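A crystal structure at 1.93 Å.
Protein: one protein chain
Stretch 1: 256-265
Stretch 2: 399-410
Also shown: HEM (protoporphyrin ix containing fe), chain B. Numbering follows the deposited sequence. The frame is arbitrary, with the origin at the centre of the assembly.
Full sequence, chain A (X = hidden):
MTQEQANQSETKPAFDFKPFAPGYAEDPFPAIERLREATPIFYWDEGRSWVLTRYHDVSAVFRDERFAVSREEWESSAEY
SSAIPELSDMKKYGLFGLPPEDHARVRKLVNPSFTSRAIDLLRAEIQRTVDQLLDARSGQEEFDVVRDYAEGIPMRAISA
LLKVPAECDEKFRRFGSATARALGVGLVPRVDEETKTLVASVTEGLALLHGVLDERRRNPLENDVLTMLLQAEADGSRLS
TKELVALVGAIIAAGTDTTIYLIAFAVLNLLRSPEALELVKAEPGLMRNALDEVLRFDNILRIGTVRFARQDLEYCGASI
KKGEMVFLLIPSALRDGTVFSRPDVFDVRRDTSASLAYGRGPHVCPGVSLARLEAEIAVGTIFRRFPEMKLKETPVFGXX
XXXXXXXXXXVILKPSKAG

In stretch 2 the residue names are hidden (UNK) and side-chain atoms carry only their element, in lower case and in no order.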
# COMPACT_ATOMS: atom_id res chain seq x y z
N THR A 256 -6.25 -0.89 1.54
CA THR A 256 -6.80 -2.23 1.41
C THR A 256 -5.78 -3.27 0.94
O THR A 256 -5.31 -4.09 1.73
CB THR A 256 -7.99 -2.18 0.44
OG1 THR A 256 -9.05 -1.45 1.07
CG2 THR A 256 -8.57 -3.55 0.25
N ASP A 257 -5.42 -3.23 -0.34
CA ASP A 257 -4.56 -4.25 -0.88
C ASP A 257 -3.15 -4.22 -0.27
O ASP A 257 -2.54 -5.25 -0.04
CB ASP A 257 -4.50 -4.14 -2.41
CG ASP A 257 -5.79 -4.64 -3.07
OD1 ASP A 257 -6.72 -5.06 -2.34
OD2 ASP A 257 -5.98 -4.66 -4.30
N THR A 258 -2.64 -3.03 -0.01
CA THR A 258 -1.33 -2.89 0.62
C THR A 258 -1.29 -3.74 1.88
O THR A 258 -0.39 -4.56 2.07
CB THR A 258 -1.06 -1.41 0.96
OG1 THR A 258 -2.15 -0.89 1.73
CG2 THR A 258 -1.10 -0.56 -0.30
N THR A 259 -2.29 -3.58 2.74
CA THR A 259 -2.26 -4.30 4.02
C THR A 259 -2.45 -5.80 3.86
O THR A 259 -1.89 -6.58 4.63
CB THR A 259 -3.32 -3.74 4.97
OG1 THR A 259 -3.26 -2.30 4.98
CG2 THR A 259 -3.00 -4.16 6.40
N ILE A 260 -3.26 -6.21 2.89
CA ILE A 260 -3.43 -7.62 2.61
C ILE A 260 -2.06 -8.25 2.32
O ILE A 260 -1.71 -9.32 2.84
CB ILE A 260 -4.39 -7.81 1.38
CG1 ILE A 260 -5.79 -7.25 1.69
CG2 ILE A 260 -4.46 -9.28 0.96
CD1 ILE A 260 -6.79 -7.38 0.52
N TYR A 261 -1.28 -7.58 1.48
CA TYR A 261 0.02 -8.15 1.10
C TYR A 261 1.04 -8.10 2.24
O TYR A 261 1.84 -9.00 2.39
CB TYR A 261 0.54 -7.53 -0.19
CG TYR A 261 -0.44 -7.83 -1.31
CD1 TYR A 261 -0.91 -9.11 -1.50
CD2 TYR A 261 -0.94 -6.82 -2.13
CE1 TYR A 261 -1.83 -9.40 -2.50
CE2 TYR A 261 -1.86 -7.10 -3.13
CZ TYR A 261 -2.30 -8.40 -3.29
OH TYR A 261 -3.20 -8.71 -4.27
N LEU A 262 0.97 -7.07 3.06
CA LEU A 262 1.84 -7.02 4.25
C LEU A 262 1.63 -8.26 5.14
O LEU A 262 2.60 -8.95 5.54
CB LEU A 262 1.59 -5.73 5.04
CG LEU A 262 2.23 -5.65 6.43
CD1 LEU A 262 3.75 -5.88 6.31
CD2 LEU A 262 1.94 -4.29 7.07
N ILE A 263 0.36 -8.53 5.44
CA ILE A 263 -0.00 -9.67 6.25
C ILE A 263 0.45 -10.96 5.57
O ILE A 263 1.07 -11.82 6.21
CB ILE A 263 -1.53 -9.68 6.52
CG1 ILE A 263 -1.93 -8.47 7.38
CG2 ILE A 263 -1.94 -10.98 7.19
CD1 ILE A 263 -3.42 -8.21 7.47
N ALA A 264 0.14 -11.10 4.29
CA ALA A 264 0.52 -12.32 3.57
C ALA A 264 2.03 -12.49 3.47
O ALA A 264 2.57 -13.58 3.73
CB ALA A 264 -0.13 -12.36 2.17
N PHE A 265 2.72 -11.41 3.11
CA PHE A 265 4.18 -11.46 2.98
C PHE A 265 4.81 -11.73 4.37
O PHE A 265 5.84 -12.41 4.47
CB PHE A 265 4.70 -10.12 2.45
CG PHE A 265 4.79 -10.03 0.93
CD1 PHE A 265 3.68 -10.25 0.13
CD2 PHE A 265 5.98 -9.68 0.33
CE1 PHE A 265 3.78 -10.13 -1.27
CE2 PHE A 265 6.08 -9.57 -1.07
CZ PHE A 265 4.97 -9.79 -1.86
N UNK A 399 -0.11 -10.51 -11.56
CA UNK A 399 0.44 -9.44 -12.40
C UNK A 399 -0.21 -8.08 -12.12
O UNK A 399 -0.41 -7.28 -13.04
c UNK A 399 0.96 -11.04 -14.32
c UNK A 399 0.89 -13.39 -14.92
c UNK A 399 2.26 -13.36 -15.13
c UNK A 399 0.25 -12.23 -14.52
c UNK A 399 0.27 -9.78 -13.89
c UNK A 399 2.98 -12.21 -14.93
o UNK A 399 2.93 -14.49 -15.52
c UNK A 399 2.32 -11.06 -14.54
N UNK A 400 -0.57 -7.82 -10.87
CA UNK A 400 -1.07 -6.50 -10.47
C UNK A 400 -0.05 -5.43 -10.88
O UNK A 400 1.16 -5.61 -10.68
c UNK A 400 -2.34 -3.14 -8.01
n UNK A 400 -3.42 -3.80 -7.63
c UNK A 400 -3.25 -5.14 -7.89
n UNK A 400 -1.49 -4.01 -8.52
c UNK A 400 -2.02 -5.27 -8.45
c UNK A 400 -1.29 -6.48 -8.94
N UNK A 401 -0.52 -4.33 -11.46
CA UNK A 401 0.39 -3.30 -11.98
C UNK A 401 1.24 -2.63 -10.91
O UNK A 401 2.31 -2.08 -11.24
c UNK A 401 -1.88 -2.52 -11.96
c UNK A 401 -0.56 -2.27 -12.60
c UNK A 401 -1.93 -4.00 -11.71
N UNK A 402 0.80 -2.66 -9.65
CA UNK A 402 1.54 -1.99 -8.58
C UNK A 402 2.20 -2.93 -7.57
O UNK A 402 3.18 -2.57 -6.93
c UNK A 402 0.62 -0.98 -7.84
N UNK A 403 1.64 -4.12 -7.40
CA UNK A 403 2.08 -4.99 -6.34
C UNK A 403 2.60 -6.31 -6.85
O UNK A 403 2.13 -6.83 -7.88
c UNK A 403 0.58 -2.23 -3.20
c UNK A 403 0.33 -4.09 -4.72
c UNK A 403 -1.53 -2.62 -4.30
c UNK A 403 -0.74 -1.86 -3.43
c UNK A 403 -0.99 -3.73 -4.93
c UNK A 403 0.91 -5.30 -5.39
c UNK A 403 1.11 -3.34 -3.85
N UNK A 404 3.55 -6.87 -6.11
CA UNK A 404 3.91 -8.26 -6.27
C UNK A 404 2.81 -9.05 -5.55
O UNK A 404 3.03 -9.58 -4.45
n UNK A 404 8.92 -10.85 -3.87
n UNK A 404 8.07 -9.10 -5.08
c UNK A 404 6.42 -7.59 -6.14
c UNK A 404 5.29 -8.53 -5.66
c UNK A 404 7.73 -7.70 -5.31
n UNK A 404 9.05 -8.72 -3.02
c UNK A 404 8.68 -9.56 -3.99
N UNK A 405 1.63 -9.13 -6.17
CA UNK A 405 0.44 -9.63 -5.49
C UNK A 405 0.43 -11.15 -5.32
O UNK A 405 0.55 -11.89 -6.30
c UNK A 405 -0.90 -9.62 -7.68
c UNK A 405 -0.84 -9.16 -6.21
n UNK A 405 -2.08 -10.12 -8.11
o UNK A 405 0.08 -9.51 -8.42
N UNK A 406 0.32 -11.60 -4.08
CA UNK A 406 0.15 -13.03 -3.82
C UNK A 406 -1.32 -13.38 -3.95
O UNK A 406 -2.17 -12.81 -3.25
c UNK A 406 2.67 -13.31 -0.81
c UNK A 406 0.64 -13.40 -2.40
c UNK A 406 0.41 -14.89 -2.17
c UNK A 406 2.13 -13.09 -2.25
N UNK A 407 -1.62 -14.32 -4.84
CA UNK A 407 -2.99 -14.73 -5.08
C UNK A 407 -3.45 -15.81 -4.10
O UNK A 407 -4.62 -15.85 -3.73
c UNK A 407 -3.03 -14.55 -8.98
c UNK A 407 -2.93 -14.09 -7.54
o UNK A 407 -3.34 -13.70 -9.84
o UNK A 407 -2.80 -15.73 -9.27
c UNK A 407 -3.15 -15.21 -6.53
N UNK A 408 -2.52 -16.67 -3.70
CA UNK A 408 -2.82 -17.73 -2.73
C UNK A 408 -1.56 -18.08 -1.93
O UNK A 408 -0.45 -18.10 -2.45
o UNK A 408 -2.46 -19.53 -4.33
c UNK A 408 -3.39 -18.97 -3.43
N UNK A 409 -1.76 -18.33 -0.64
CA UNK A 409 -0.71 -18.74 0.27
C UNK A 409 -1.28 -19.88 1.10
O UNK A 409 -1.90 -19.66 2.15
c UNK A 409 1.26 -16.49 2.85
c UNK A 409 0.81 -17.80 2.18
c UNK A 409 1.99 -18.50 1.53
c UNK A 409 -0.30 -17.56 1.16
N UNK A 410 -1.11 -21.09 0.61
CA UNK A 410 -1.76 -22.25 1.21
C UNK A 410 -0.90 -22.88 2.30
O UNK A 410 0.28 -23.17 2.08
c UNK A 410 -3.41 -22.91 -0.59
c UNK A 410 -2.13 -23.28 0.14
o UNK A 410 -3.38 -22.55 -1.77
n UNK A 410 -4.54 -22.98 0.11
CHA HEM B . 0.83 6.94 0.81
CHB HEM B . 2.80 2.59 1.46
CHC HEM B . -1.00 1.28 4.21
CHD HEM B . -3.20 5.40 3.07
C1A HEM B . 1.73 5.91 0.83
C2A HEM B . 3.06 5.94 0.28
C3A HEM B . 3.60 4.73 0.44
C4A HEM B . 2.63 3.90 1.10
CMA HEM B . 5.03 4.30 -0.01
CAA HEM B . 3.72 7.17 -0.38
CBA HEM B . 3.61 7.09 -1.91
CGA HEM B . 4.36 8.26 -2.52
O1A HEM B . 4.29 8.45 -3.78
O2A HEM B . 5.02 9.02 -1.76
C1B HEM B . 1.93 1.89 2.25
C2B HEM B . 2.17 0.55 2.71
C3B HEM B . 1.14 0.18 3.45
C4B HEM B . 0.19 1.27 3.50
CMB HEM B . 3.40 -0.34 2.39
CAB HEM B . 1.07 -1.20 4.12
CBB HEM B . -0.08 -1.74 4.51
C1C HEM B . -1.92 2.29 4.18
C2C HEM B . -3.16 2.34 4.92
C3C HEM B . -3.76 3.48 4.59
C4C HEM B . -2.91 4.19 3.66
CMC HEM B . -3.63 1.22 5.89
CAC HEM B . -5.11 4.07 5.05
CBC HEM B . -5.75 3.56 6.10
C1D HEM B . -2.35 6.15 2.31
C2D HEM B . -2.72 7.39 1.69
C3D HEM B . -1.48 7.88 0.99
C4D HEM B . -0.48 6.88 1.24
CMD HEM B . -4.10 8.08 1.75
CAD HEM B . -1.30 9.19 0.20
CBD HEM B . -0.51 10.12 1.13
CGD HEM B . -0.24 11.44 0.45
O1D HEM B . -0.07 11.44 -0.79
O2D HEM B . -0.21 12.50 1.15
NA HEM B . 1.48 4.65 1.33
NB HEM B . 0.70 2.34 2.74
NC HEM B . -1.81 3.43 3.42
ND HEM B . -1.02 5.87 2.02
FE HEM B . -0.09 4.11 2.51
O HOH W 1 -5.62 -3.23 -6.38
O HOH W 2 -4.41 -11.48 -4.07
O HOH W 3 -0.89 3.25 0.65

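Position 399 carries one carbon and then a six-carbon ring bearing an oxygen, and lies beyond reach of the helix of stretch 1; it is Tyr399. At 400, one carbon leads to a five-membered ring of three carbons and two nitrogens, and a ring nitrogen lies 4.3 Å from Asp257 OD2; this is His400. The separation from NE2 is too long for direct bonding, and water 1 fills the gap, 2.5 Å from Asp257 OD2, to which it donates, and 2.6 Å from His400 NE2. Position 401 has three carbons closing a ring onto the backbone nitrogen, hence Pro401. A single carbon at 402 gives Ala402, whose N donates to His400 ND1 (2.9 Å) and so helps fix the imidazole.

At 403 the CA-to-CB bond points toward the helix, and a plain six-carbon ring follows, with no heteroatom; ring carbons lie 3.4 Å from Thr258 CG2 and 3.8 Å from Asp257 CB. This is Phe403, the two carbons being CZ and CE1. Tyr261 approaches one face of the ring. The two aromatic planes meet obliquely at 52°, with centroids 5.5 Å apart.

At 404, three carbons, a nitrogen and a carbon with two further nitrogens form a long chain whose end reaches the edge of the Phe265 ring; this is Arg404. Phe265 CE2 sits over one face of the guanidinium, 3.7 Å from Arg404 NH1, and Phe265 CZ meets Arg404 O at 3.2 Å near the phenyl plane. Position 405 has two carbons, the second bearing one oxygen and one nitrogen. The CA-to-CB bond runs sideways, with CB 3.1 Å from Tyr261 OH, and CA covers one face of the Tyr261 ring, 4.0 Å from the centroid. This is Asn405; its amide turns back so that OD1 accepts from His400 N (3.0 Å).

Position 406 has four carbons forked at the first, one arm two carbons long, whose end lies 3.4 Å from Phe265 CD1 and 4.2 Å from Ala264 CB; it is Ile406, and that end is CD1. At 407, three carbons, the third carrying two oxygens, start from a CA-to-CB bond that points away from the helix: Glu407, where the chain turns a corner. One carbon and one oxygen at 408, out of reach, make Ser408. Position 409 has four carbons forked at the second, and a terminal carbon lies 3.3 Å from Ala264 O; it is Leu409, the carbon being CD2. Two carbons with a terminal oxygen and nitrogen at 410, also distant, fit Asn410.

The contact buries 528 Å² without a direct hydrogen bond between the stretches. Tyr261 is central, packed by Phe403, Asn405 and Ile406. Packing is supplemented by two water bridges; in the second, water 2 lies 3.0 Å from Tyr261 OH and 2.7 Å from Ile406 O, to which it donates.

Stretch 2 (399-410) YHPAFRNIESLN
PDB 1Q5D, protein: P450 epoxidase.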